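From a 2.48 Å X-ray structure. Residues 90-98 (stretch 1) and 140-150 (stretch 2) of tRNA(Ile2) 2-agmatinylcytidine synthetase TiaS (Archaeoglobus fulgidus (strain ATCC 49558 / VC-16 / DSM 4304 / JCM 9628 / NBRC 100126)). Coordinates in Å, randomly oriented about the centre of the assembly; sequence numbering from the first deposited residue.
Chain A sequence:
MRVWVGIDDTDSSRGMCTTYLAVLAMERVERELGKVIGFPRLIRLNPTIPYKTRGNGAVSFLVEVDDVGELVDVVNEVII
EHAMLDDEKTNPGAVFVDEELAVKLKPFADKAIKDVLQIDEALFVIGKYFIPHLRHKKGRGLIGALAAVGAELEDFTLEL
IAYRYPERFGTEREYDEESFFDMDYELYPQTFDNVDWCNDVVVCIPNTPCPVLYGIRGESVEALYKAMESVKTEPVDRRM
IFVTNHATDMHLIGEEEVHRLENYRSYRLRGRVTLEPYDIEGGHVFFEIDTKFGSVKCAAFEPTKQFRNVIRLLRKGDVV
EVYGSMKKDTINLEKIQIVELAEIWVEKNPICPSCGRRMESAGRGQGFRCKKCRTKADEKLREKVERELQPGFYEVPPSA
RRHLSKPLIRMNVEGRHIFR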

# COMPACT_ATOMS: atom_id res chain seq x y z
N THR A 90 -18.55 14.06 2.70
CA THR A 90 -19.26 12.85 3.10
C THR A 90 -20.45 12.70 2.17
O THR A 90 -21.47 13.34 2.38
CB THR A 90 -19.76 12.94 4.55
OG1 THR A 90 -18.64 13.06 5.44
CG2 THR A 90 -20.59 11.71 4.93
N ASN A 91 -20.32 11.87 1.16
CA ASN A 91 -21.38 11.71 0.17
C ASN A 91 -21.72 10.24 0.04
O ASN A 91 -21.40 9.61 -0.97
CB ASN A 91 -20.95 12.32 -1.15
CG ASN A 91 -20.72 13.81 -1.03
OD1 ASN A 91 -21.67 14.59 -1.07
ND2 ASN A 91 -19.47 14.21 -0.85
N PRO A 92 -22.38 9.70 1.07
CA PRO A 92 -22.70 8.28 1.19
C PRO A 92 -23.36 7.69 -0.04
O PRO A 92 -24.21 8.32 -0.67
CB PRO A 92 -23.66 8.24 2.38
CG PRO A 92 -23.32 9.44 3.18
CD PRO A 92 -22.96 10.48 2.18
N GLY A 93 -22.95 6.48 -0.39
CA GLY A 93 -23.56 5.75 -1.47
C GLY A 93 -23.73 4.32 -1.04
O GLY A 93 -22.95 3.81 -0.23
N ALA A 94 -24.76 3.68 -1.55
CA ALA A 94 -24.92 2.26 -1.32
C ALA A 94 -25.70 1.62 -2.45
O ALA A 94 -26.57 2.24 -3.05
CB ALA A 94 -25.60 2.01 0.01
N VAL A 95 -25.35 0.37 -2.73
CA VAL A 95 -26.00 -0.39 -3.78
C VAL A 95 -26.39 -1.78 -3.30
O VAL A 95 -25.85 -2.29 -2.31
CB VAL A 95 -25.10 -0.52 -5.02
CG1 VAL A 95 -24.87 0.84 -5.65
CG2 VAL A 95 -23.77 -1.19 -4.66
N PHE A 96 -27.32 -2.38 -4.03
CA PHE A 96 -27.94 -3.63 -3.62
C PHE A 96 -28.09 -4.50 -4.85
O PHE A 96 -28.94 -4.24 -5.70
CB PHE A 96 -29.28 -3.32 -2.93
CG PHE A 96 -29.18 -2.21 -1.92
CD1 PHE A 96 -28.87 -2.48 -0.59
CD2 PHE A 96 -29.34 -0.88 -2.32
CE1 PHE A 96 -28.75 -1.45 0.33
CE2 PHE A 96 -29.21 0.15 -1.40
CZ PHE A 96 -28.92 -0.14 -0.07
N VAL A 97 -27.25 -5.53 -4.95
CA VAL A 97 -27.00 -6.24 -6.20
C VAL A 97 -27.22 -7.74 -6.04
O VAL A 97 -26.73 -8.33 -5.08
CB VAL A 97 -25.54 -5.98 -6.68
CG1 VAL A 97 -25.17 -6.84 -7.88
CG2 VAL A 97 -25.34 -4.50 -7.02
N ASP A 98 -27.94 -8.35 -6.97
CA ASP A 98 -28.12 -9.80 -6.99
C ASP A 98 -26.75 -10.48 -7.08
O ASP A 98 -25.90 -10.06 -7.86
CB ASP A 98 -29.00 -10.24 -8.16
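Stretch 2 (140-150) RGLIGALAAVG

Most of stretch 2 is a helix that runs through to Gly150, laid across one face of the strand formed by residues 93-98. The N-to-C directions differ by 37° (signed crossing angle -37°), so the two elements run roughly the same way, and their axes approach to 6.2 Å. The CA register tracks this course: Gly93 and Gly141 lie 4.1 Å apart, CA to CA, Ala94 and Ala145 5.4 Å, and Val97 and Val149 7.8 Å. The helix is therefore tightest at its N-terminal end and draws away from the strand as both proceed. Helical phi/psi values, such as -58/-47 at Ala145, are accompanied by i-to-i+4 bonds, among them Leu146 N to Leu142 O at 3.0 Å and Ala148 N to Gly144 O at 2.8 Å.

Val95 covers the most surface, with 84 Å² of the residue buried by the helix. Its CA-to-CB bond points toward the helix, and with chi1 at -65° (m) its two methyls overlap in what they touch. Val95 CG1 lies 4.1 Å from Leu142 CD2, 4.0 Å from Leu146 CD2 and 4.3 Å from Ala145 CB; Val95 CG2 lies 4.0 Å from Ala145 CB, 3.9 Å from Val149 CG2 and 4.3 Å from Leu146 CD2. Four helix residues thus pack against one valine. Leu142 and Leu146 leave the helix sideways, but in both the end of the side chain comes nearer the strand, which brings them to Val95.

Val149, with 50 Å² covered by stretch 1, points toward the strand and closes the far end of the contact. Val149 CG2 meets Val95, and Val149 CG1 packs 4.0 Å from Val97 CB. The strand alternates: Val95 and Val97 point toward the helix, whereas Ala94 and Phe96 point away.

Gly93, at 47 Å², permits the close start. Its CA is 3.8 Å from Gly141 C, and an ideal CB here would point toward the helix and lie 2.4 Å from both Gly141 C and Leu142 N, a clash. The restriction is mutual, since an ideal CB on Gly141 would fall 2.5 Å from Asn91 O and 2.7 Å from Gly93 N. With both side chains absent, the backbones can meet directly. Gly141 N donates a weak hydrogen bond to Asn91 O, 3.2 Å long with an angle of 129° at the hydrogen, and Gly141 CA makes a CA-H...O contact with Asn91 O at 3.4 Å. The Gly141 N to Asn91 O bond is the only hydrogen bond between the stretches; the rest of the contact is mainly apolar packing.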

# COMPACT_ATOMS: atom_id res chain seq x y z
N ARG A 140 -20.96 10.37 -5.25
CA ARG A 140 -19.55 10.00 -5.40
C ARG A 140 -19.32 8.66 -4.71
O ARG A 140 -18.53 7.85 -5.18
CB ARG A 140 -18.63 11.08 -4.83
N GLY A 141 -20.03 8.43 -3.61
CA GLY A 141 -19.93 7.18 -2.88
C GLY A 141 -20.45 5.94 -3.59
O GLY A 141 -20.15 4.83 -3.18
N LEU A 142 -21.23 6.12 -4.65
CA LEU A 142 -21.72 4.97 -5.42
C LEU A 142 -20.61 4.30 -6.24
O LEU A 142 -20.71 3.13 -6.62
CB LEU A 142 -22.85 5.40 -6.35
CG LEU A 142 -24.08 5.99 -5.66
CD1 LEU A 142 -24.90 6.76 -6.69
CD2 LEU A 142 -24.91 4.91 -4.99
N ILE A 143 -19.54 5.06 -6.51
CA ILE A 143 -18.37 4.53 -7.19
C ILE A 143 -17.76 3.43 -6.32
O ILE A 143 -17.67 2.28 -6.73
CB ILE A 143 -17.32 5.63 -7.46
CG1 ILE A 143 -17.88 6.67 -8.44
CG2 ILE A 143 -16.05 5.04 -8.05
CD1 ILE A 143 -17.13 7.99 -8.41
N GLY A 144 -17.37 3.81 -5.10
CA GLY A 144 -16.84 2.85 -4.13
C GLY A 144 -17.78 1.70 -3.79
O GLY A 144 -17.33 0.55 -3.68
N ALA A 145 -19.06 2.01 -3.61
CA ALA A 145 -20.08 0.99 -3.33
C ALA A 145 -20.13 -0.07 -4.43
O ALA A 145 -20.14 -1.26 -4.14
CB ALA A 145 -21.45 1.63 -3.14
N LEU A 146 -20.16 0.38 -5.68
CA LEU A 146 -20.14 -0.53 -6.82
C LEU A 146 -18.85 -1.35 -6.89
O LEU A 146 -18.87 -2.55 -7.21
CB LEU A 146 -20.31 0.25 -8.13
CG LEU A 146 -21.70 0.78 -8.46
CD1 LEU A 146 -21.64 1.73 -9.64
CD2 LEU A 146 -22.67 -0.36 -8.75
N ALA A 147 -17.73 -0.68 -6.61
CA ALA A 147 -16.42 -1.33 -6.64
C ALA A 147 -16.26 -2.39 -5.54
O ALA A 147 -15.65 -3.43 -5.77
CB ALA A 147 -15.31 -0.30 -6.53
N ALA A 148 -16.82 -2.14 -4.37
CA ALA A 148 -16.76 -3.12 -3.28
C ALA A 148 -17.51 -4.39 -3.66
O ALA A 148 -17.17 -5.48 -3.22
CB ALA A 148 -17.31 -2.53 -1.99
N VAL A 149 -18.55 -4.23 -4.48
CA VAL A 149 -19.39 -5.35 -4.90
C VAL A 149 -18.76 -6.13 -6.06
O VAL A 149 -18.81 -7.37 -6.08
CB VAL A 149 -20.82 -4.85 -5.26
CG1 VAL A 149 -21.65 -5.93 -5.95
CG2 VAL A 149 -21.53 -4.36 -4.01
N GLY A 150 -18.16 -5.42 -7.01
CA GLY A 150 -17.61 -6.05 -8.22
C GLY A 150 -16.22 -6.66 -8.10
O GLY A 150 -15.86 -7.57 -8.86